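Local coordinates for protein trehalose monomycolate exporter MmpL3 (PDB 7NVH) that probably exports trehalose monomycolate, a mycolic acid carrier, across the inner membrane of Mycobacterium tuberculosis as a transporter of the RND permease clan, at residues L208-A220 against L320-L333. Residues are numbered along the deposited sequence; the frame is centred on the assembly and turned at random.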
ATOM      1  N   LEU A 208      16.062  11.930  19.765  1.00 54.59           N
ATOM      2  CA  LEU A 208      16.921  11.347  18.736  1.00 54.59           C
ATOM      3  C   LEU A 208      16.185  10.390  17.807  1.00 54.59           C
ATOM      4  O   LEU A 208      16.380  10.491  16.583  1.00 54.59           O
ATOM      5  CB  LEU A 208      18.128  10.675  19.399  1.00 54.59           C
ATOM      6  CG  LEU A 208      19.217  11.628  19.886  1.00 54.59           C
ATOM      7  CD1 LEU A 208      20.327  10.861  20.577  1.00 54.59           C
ATOM      8  CD2 LEU A 208      19.765  12.440  18.728  1.00 54.59           C
ATOM      9  N   PRO A 209      15.363   9.447  18.282  1.00 54.29           N
ATOM     10  CA  PRO A 209      14.574   8.648  17.332  1.00 54.29           C
ATOM     11  C   PRO A 209      13.637   9.481  16.475  1.00 54.29           C
ATOM     12  O   PRO A 209      13.426   9.145  15.302  1.00 54.29           O
ATOM     13  CB  PRO A 209      13.805   7.685  18.244  1.00 54.29           C
ATOM     14  CG  PRO A 209      14.659   7.564  19.442  1.00 54.29           C
ATOM     15  CD  PRO A 209      15.210   8.937  19.655  1.00 54.29           C
ATOM     16  N   VAL A 210      13.068  10.558  17.019  1.00 55.28           N
ATOM     17  CA  VAL A 210      12.216  11.433  16.219  1.00 55.28           C
ATOM     18  C   VAL A 210      13.028  12.102  15.119  1.00 55.28           C
ATOM     19  O   VAL A 210      12.572  12.222  13.976  1.00 55.28           O
ATOM     20  CB  VAL A 210      11.519  12.472  17.116  1.00 55.28           C
ATOM     21  CG1 VAL A 210      10.718  13.447  16.272  1.00 55.28           C
ATOM     22  CG2 VAL A 210      10.621  11.784  18.119  1.00 55.28           C
ATOM     23  N   MET A 211      14.237  12.560  15.450  1.00 57.62           N
ATOM     24  CA  MET A 211      15.092  13.182  14.447  1.00 57.62           C
ATOM     25  C   MET A 211      15.460  12.194  13.349  1.00 57.62           C
ATOM     26  O   MET A 211      15.442  12.539  12.161  1.00 57.62           O
ATOM     27  CB  MET A 211      16.349  13.742  15.114  1.00 57.62           C
ATOM     28  CG  MET A 211      17.472  14.086  14.155  1.00 57.62           C
ATOM     29  SD  MET A 211      18.844  14.911  14.983  1.00 57.62           S
ATOM     30  CE  MET A 211      19.732  15.584  13.581  1.00 57.62           C
ATOM     31  N   VAL A 212      15.789  10.957  13.726  1.00 54.67           N
ATOM     32  CA  VAL A 212      16.128   9.941  12.734  1.00 54.67           C
ATOM     33  C   VAL A 212      14.927   9.637  11.850  1.00 54.67           C
ATOM     34  O   VAL A 212      15.059   9.497  10.630  1.00 54.67           O
ATOM     35  CB  VAL A 212      16.659   8.674  13.427  1.00 54.67           C
ATOM     36  CG1 VAL A 212      16.846   7.556  12.418  1.00 54.67           C
ATOM     37  CG2 VAL A 212      17.968   8.974  14.135  1.00 54.67           C
ATOM     38  N   GLY A 213      13.739   9.533  12.446  1.00 54.90           N
ATOM     39  CA  GLY A 213      12.546   9.288  11.650  1.00 54.90           C
ATOM     40  C   GLY A 213      12.243  10.416  10.684  1.00 54.90           C
ATOM     41  O   GLY A 213      11.889  10.178   9.527  1.00 54.90           O
ATOM     42  N   GLY A 214      12.376  11.661  11.144  1.00 54.63           N
ATOM     43  CA  GLY A 214      12.140  12.791  10.262  1.00 54.63           C
ATOM     44  C   GLY A 214      13.140  12.856   9.124  1.00 54.63           C
ATOM     45  O   GLY A 214      12.773  13.118   7.975  1.00 54.63           O
ATOM     46  N   LEU A 215      14.415  12.603   9.424  1.00 54.84           N
ATOM     47  CA  LEU A 215      15.422  12.561   8.371  1.00 54.84           C
ATOM     48  C   LEU A 215      15.132  11.438   7.386  1.00 54.84           C
ATOM     49  O   LEU A 215      15.322  11.599   6.175  1.00 54.84           O
ATOM     50  CB  LEU A 215      16.810  12.395   8.985  1.00 54.84           C
ATOM     51  CG  LEU A 215      17.417  13.632   9.643  1.00 54.84           C
ATOM     52  CD1 LEU A 215      18.807  13.319  10.166  1.00 54.84           C
ATOM     53  CD2 LEU A 215      17.458  14.792   8.667  1.00 54.84           C
ATOM     54  N   CYS A 216      14.673  10.292   7.889  1.00 54.86           N
ATOM     55  CA  CYS A 216      14.349   9.172   7.013  1.00 54.86           C
ATOM     56  C   CYS A 216      13.201   9.516   6.079  1.00 54.86           C
ATOM     57  O   CYS A 216      13.259   9.232   4.880  1.00 54.86           O
ATOM     58  CB  CYS A 216      14.011   7.936   7.845  1.00 54.86           C
ATOM     59  SG  CYS A 216      13.434   6.533   6.871  1.00 54.86           S
ATOM     60  N   ILE A 217      12.140  10.134   6.607  1.00 53.52           N
ATOM     61  CA  ILE A 217      11.010  10.464   5.745  1.00 53.52           C
ATOM     62  C   ILE A 217      11.331  11.614   4.802  1.00 53.52           C
ATOM     63  O   ILE A 217      10.721  11.711   3.734  1.00 53.52           O
ATOM     64  CB  ILE A 217       9.735  10.770   6.556  1.00 53.52           C
ATOM     65  CG1 ILE A 217       9.778  12.182   7.145  1.00 53.52           C
ATOM     66  CG2 ILE A 217       9.497   9.710   7.616  1.00 53.52           C
ATOM     67  CD1 ILE A 217       8.554  12.538   7.959  1.00 53.52           C
ATOM     68  N   ALA A 218      12.268  12.495   5.157  1.00 53.28           N
ATOM     69  CA  ALA A 218      12.686  13.514   4.200  1.00 53.28           C
ATOM     70  C   ALA A 218      13.514  12.914   3.070  1.00 53.28           C
ATOM     71  O   ALA A 218      13.235  13.159   1.888  1.00 53.28           O
ATOM     72  CB  ALA A 218      13.475  14.612   4.912  1.00 53.28           C
ATOM     73  N   GLY A 219      14.520  12.110   3.413  1.00 53.41           N
ATOM     74  CA  GLY A 219      15.356  11.506   2.396  1.00 53.41           C
ATOM     75  C   GLY A 219      14.641  10.495   1.528  1.00 53.41           C
ATOM     76  O   GLY A 219      14.942  10.381   0.338  1.00 53.41           O
ATOM     77  N   ALA A 220      13.696   9.744   2.096  1.00 53.34           N
ATOM     78  CA  ALA A 220      12.937   8.791   1.296  1.00 53.34           C
ATOM     79  C   ALA A 220      12.029   9.504   0.306  1.00 53.34           C
ATOM     80  O   ALA A 220      11.874   9.053  -0.834  1.00 53.34           O
ATOM     81  CB  ALA A 220      12.128   7.872   2.207  1.00 53.34           C
ATOM     82  N   LEU A 320      17.339   3.745   3.989  1.00 52.62           N
ATOM     83  CA  LEU A 320      17.725   5.030   4.552  1.00 52.62           C
ATOM     84  C   LEU A 320      17.599   5.031   6.067  1.00 52.62           C
ATOM     85  O   LEU A 320      18.440   5.610   6.759  1.00 52.62           O
ATOM     86  CB  LEU A 320      16.887   6.149   3.951  1.00 52.62           C
ATOM     87  CG  LEU A 320      17.516   7.509   4.226  1.00 52.62           C
ATOM     88  CD1 LEU A 320      18.929   7.557   3.676  1.00 52.62           C
ATOM     89  CD2 LEU A 320      16.676   8.592   3.625  1.00 52.62           C
ATOM     90  N   SER A 321      16.557   4.392   6.604  1.00 52.21           N
ATOM     91  CA  SER A 321      16.413   4.321   8.052  1.00 52.21           C
ATOM     92  C   SER A 321      17.573   3.563   8.681  1.00 52.21           C
ATOM     93  O   SER A 321      18.129   3.997   9.695  1.00 52.21           O
ATOM     94  CB  SER A 321      15.085   3.662   8.415  1.00 52.21           C
ATOM     95  OG  SER A 321      15.079   2.297   8.042  1.00 52.21           O
ATOM     96  N   ALA A 322      17.965   2.436   8.085  1.00 51.39           N
ATOM     97  CA  ALA A 322      19.094   1.682   8.619  1.00 51.39           C
ATOM     98  C   ALA A 322      20.392   2.468   8.510  1.00 51.39           C
ATOM     99  O   ALA A 322      21.188   2.497   9.457  1.00 51.39           O
ATOM    100  CB  ALA A 322      19.228   0.349   7.894  1.00 51.39           C
ATOM    101  N   ILE A 323      20.632   3.102   7.361  1.00 51.29           N
ATOM    102  CA  ILE A 323      21.868   3.853   7.179  1.00 51.29           C
ATOM    103  C   ILE A 323      21.934   5.008   8.166  1.00 51.29           C
ATOM    104  O   ILE A 323      22.980   5.265   8.770  1.00 51.29           O
ATOM    105  CB  ILE A 323      21.995   4.330   5.722  1.00 51.29           C
ATOM    106  CG1 ILE A 323      22.283   3.143   4.806  1.00 51.29           C
ATOM    107  CG2 ILE A 323      23.110   5.337   5.589  1.00 51.29           C
ATOM    108  CD1 ILE A 323      21.939   3.391   3.358  1.00 51.29           C
ATOM    109  N   LEU A 324      20.817   5.712   8.359  1.00 51.10           N
ATOM    110  CA  LEU A 324      20.761   6.755   9.377  1.00 51.10           C
ATOM    111  C   LEU A 324      21.058   6.189  10.756  1.00 51.10           C
ATOM    112  O   LEU A 324      21.910   6.713  11.479  1.00 51.10           O
ATOM    113  CB  LEU A 324      19.388   7.424   9.364  1.00 51.10           C
ATOM    114  CG  LEU A 324      19.087   8.444   8.273  1.00 51.10           C
ATOM    115  CD1 LEU A 324      17.664   8.912   8.415  1.00 51.10           C
ATOM    116  CD2 LEU A 324      20.026   9.618   8.399  1.00 51.10           C
ATOM    117  N   SER A 325      20.390   5.094  11.121  1.00 50.77           N
ATOM    118  CA  SER A 325      20.523   4.552  12.466  1.00 50.77           C
ATOM    119  C   SER A 325      21.935   4.065  12.750  1.00 50.77           C
ATOM    120  O   SER A 325      22.352   4.042  13.911  1.00 50.77           O
ATOM    121  CB  SER A 325      19.520   3.419  12.667  1.00 50.77           C
ATOM    122  OG  SER A 325      18.196   3.884  12.492  1.00 50.77           O
ATOM    123  N   ILE A 326      22.682   3.665  11.721  1.00 49.29           N
ATOM    124  CA  ILE A 326      24.053   3.209  11.940  1.00 49.29           C
ATOM    125  C   ILE A 326      25.103   4.271  11.639  1.00 49.29           C
ATOM    126  O   ILE A 326      26.288   4.044  11.931  1.00 49.29           O
ATOM    127  CB  ILE A 326      24.362   1.932  11.128  1.00 49.29           C
ATOM    128  CG1 ILE A 326      24.674   2.280   9.674  1.00 49.29           C
ATOM    129  CG2 ILE A 326      23.225   0.935  11.240  1.00 49.29           C
ATOM    130  CD1 ILE A 326      25.035   1.082   8.826  1.00 49.29           C
ATOM    131  N   THR A 327      24.723   5.418  11.073  1.00 50.40           N
ATOM    132  CA  THR A 327      25.687   6.465  10.758  1.00 50.40           C
ATOM    133  C   THR A 327      25.493   7.714  11.607  1.00 50.40           C
ATOM    134  O   THR A 327      26.421   8.147  12.295  1.00 50.40           O
ATOM    135  CB  THR A 327      25.591   6.836   9.276  1.00 50.40           C
ATOM    136  OG1 THR A 327      24.216   7.012   8.921  1.00 50.40           O
ATOM    137  CG2 THR A 327      26.187   5.743   8.412  1.00 50.40           C
ATOM    138  N   VAL A 328      24.303   8.312  11.574  1.00 50.53           N
ATOM    139  CA  VAL A 328      24.085   9.576  12.266  1.00 50.53           C
ATOM    140  C   VAL A 328      23.845   9.340  13.748  1.00 50.53           C
ATOM    141  O   VAL A 328      24.443  10.004  14.601  1.00 50.53           O
ATOM    142  CB  VAL A 328      22.912  10.339  11.627  1.00 50.53           C
ATOM    143  CG1 VAL A 328      22.523  11.526  12.483  1.00 50.53           C
ATOM    144  CG2 VAL A 328      23.279  10.791  10.235  1.00 50.53           C
ATOM    145  N   LEU A 329      22.965   8.396  14.072  1.00 49.73           N
ATOM    146  CA  LEU A 329      22.618   8.158  15.470  1.00 49.73           C
ATOM    147  C   LEU A 329      23.819   7.756  16.315  1.00 49.73           C
ATOM    148  O   LEU A 329      23.961   8.288  17.429  1.00 49.73           O
ATOM    149  CB  LEU A 329      21.490   7.125  15.547  1.00 49.73           C
ATOM    150  CG  LEU A 329      20.853   6.946  16.921  1.00 49.73           C
ATOM    151  CD1 LEU A 329      20.274   8.259  17.404  1.00 49.73           C
ATOM    152  CD2 LEU A 329      19.776   5.888  16.855  1.00 49.73           C
ATOM    153  N   PRO A 330      24.702   6.845  15.884  1.00 49.42           N
ATOM    154  CA  PRO A 330      25.920   6.613  16.676  1.00 49.42           C
ATOM    155  C   PRO A 330      26.774   7.857  16.827  1.00 49.42           C
ATOM    156  O   PRO A 330      27.362   8.067  17.891  1.00 49.42           O
ATOM    157  CB  PRO A 330      26.640   5.516  15.884  1.00 49.42           C
ATOM    158  CG  PRO A 330      25.550   4.800  15.197  1.00 49.42           C
ATOM    159  CD  PRO A 330      24.615   5.887  14.771  1.00 49.42           C
ATOM    160  N   ALA A 331      26.847   8.701  15.798  1.00 49.78           N
ATOM    161  CA  ALA A 331      27.581   9.955  15.928  1.00 49.78           C
ATOM    162  C   ALA A 331      26.883  10.907  16.891  1.00 49.78           C
ATOM    163  O   ALA A 331      27.538  11.568  17.705  1.00 49.78           O
ATOM    164  CB  ALA A 331      27.753  10.607  14.558  1.00 49.78           C
ATOM    165  N   CYS A 332      25.552  10.990  16.808  1.00 51.74           N
ATOM    166  CA  CYS A 332      24.798  11.822  17.739  1.00 51.74           C
ATOM    167  C   CYS A 332      25.046  11.388  19.175  1.00 51.74           C
ATOM    168  O   CYS A 332      25.188  12.226  20.072  1.00 51.74           O
ATOM    169  CB  CYS A 332      23.306  11.753  17.418  1.00 51.74           C
ATOM    170  SG  CYS A 332      22.733  12.898  16.150  1.00 51.74           S
ATOM    171  N   LEU A 333      25.095  10.077  19.411  1.00 49.87           N
ATOM    172  CA  LEU A 333      25.333   9.570  20.755  1.00 49.87           C
ATOM    173  C   LEU A 333      26.782   9.765  21.184  1.00 49.87           C
ATOM    174  O   LEU A 333      27.048  10.008  22.365  1.00 49.87           O
ATOM    175  CB  LEU A 333      24.945   8.096  20.823  1.00 49.87           C
ATOM    176  CG  LEU A 333      23.463   7.820  20.572  1.00 49.87           C
ATOM    177  CD1 LEU A 333      23.230   6.351  20.282  1.00 49.87           C
ATOM    178  CD2 LEU A 333      22.633   8.266  21.759  1.00 49.87           C
TER
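Leu324 and Leu320 reach from helix 320-333 onto the backbone of helix 208-220, in a buried, roughly antiparallel, inclined pairing of two helices in the membrane bundle of this RND-type transporter. The axes of the two segments approach to 9.2 Å, their directions 139° apart. Leu324 lays its CD1 over the helical hydrogen bond from Cys216 N to Val212 O, with Leu215 CB 3.6 Å from that methyl; the Leu324 and Val212 side chains slide past each other in opposite directions, CB against CG1. One turn earlier, Leu320 packs CD2 on Gly219 CA, which carries no side chain. Beside it, with SG anti to the backbone N (chi1 174°), the sulfur of Cys216 is directed to Ser321 CB, 3.7 Å from SG. At the other end Leu208 forks: CD1 meets Leu333 CD2 at 3.7 Å and CD2 meets Cys332 CB at 3.8 Å, while Leu329 CD1 touches both Leu208 CB and Val212 CG2. Behind this apolar layer, helix 248-265 touches Ser321 and Ser325 through Tyr252, and Ser321 OG is hydrogen-bonded to Val318 O. Ser325 turns its hydroxyl back along its own helix, OG donating to Ser321 O at 2.8 Å from above the carbonyl plane, on the face opposite that used by Ser325 N.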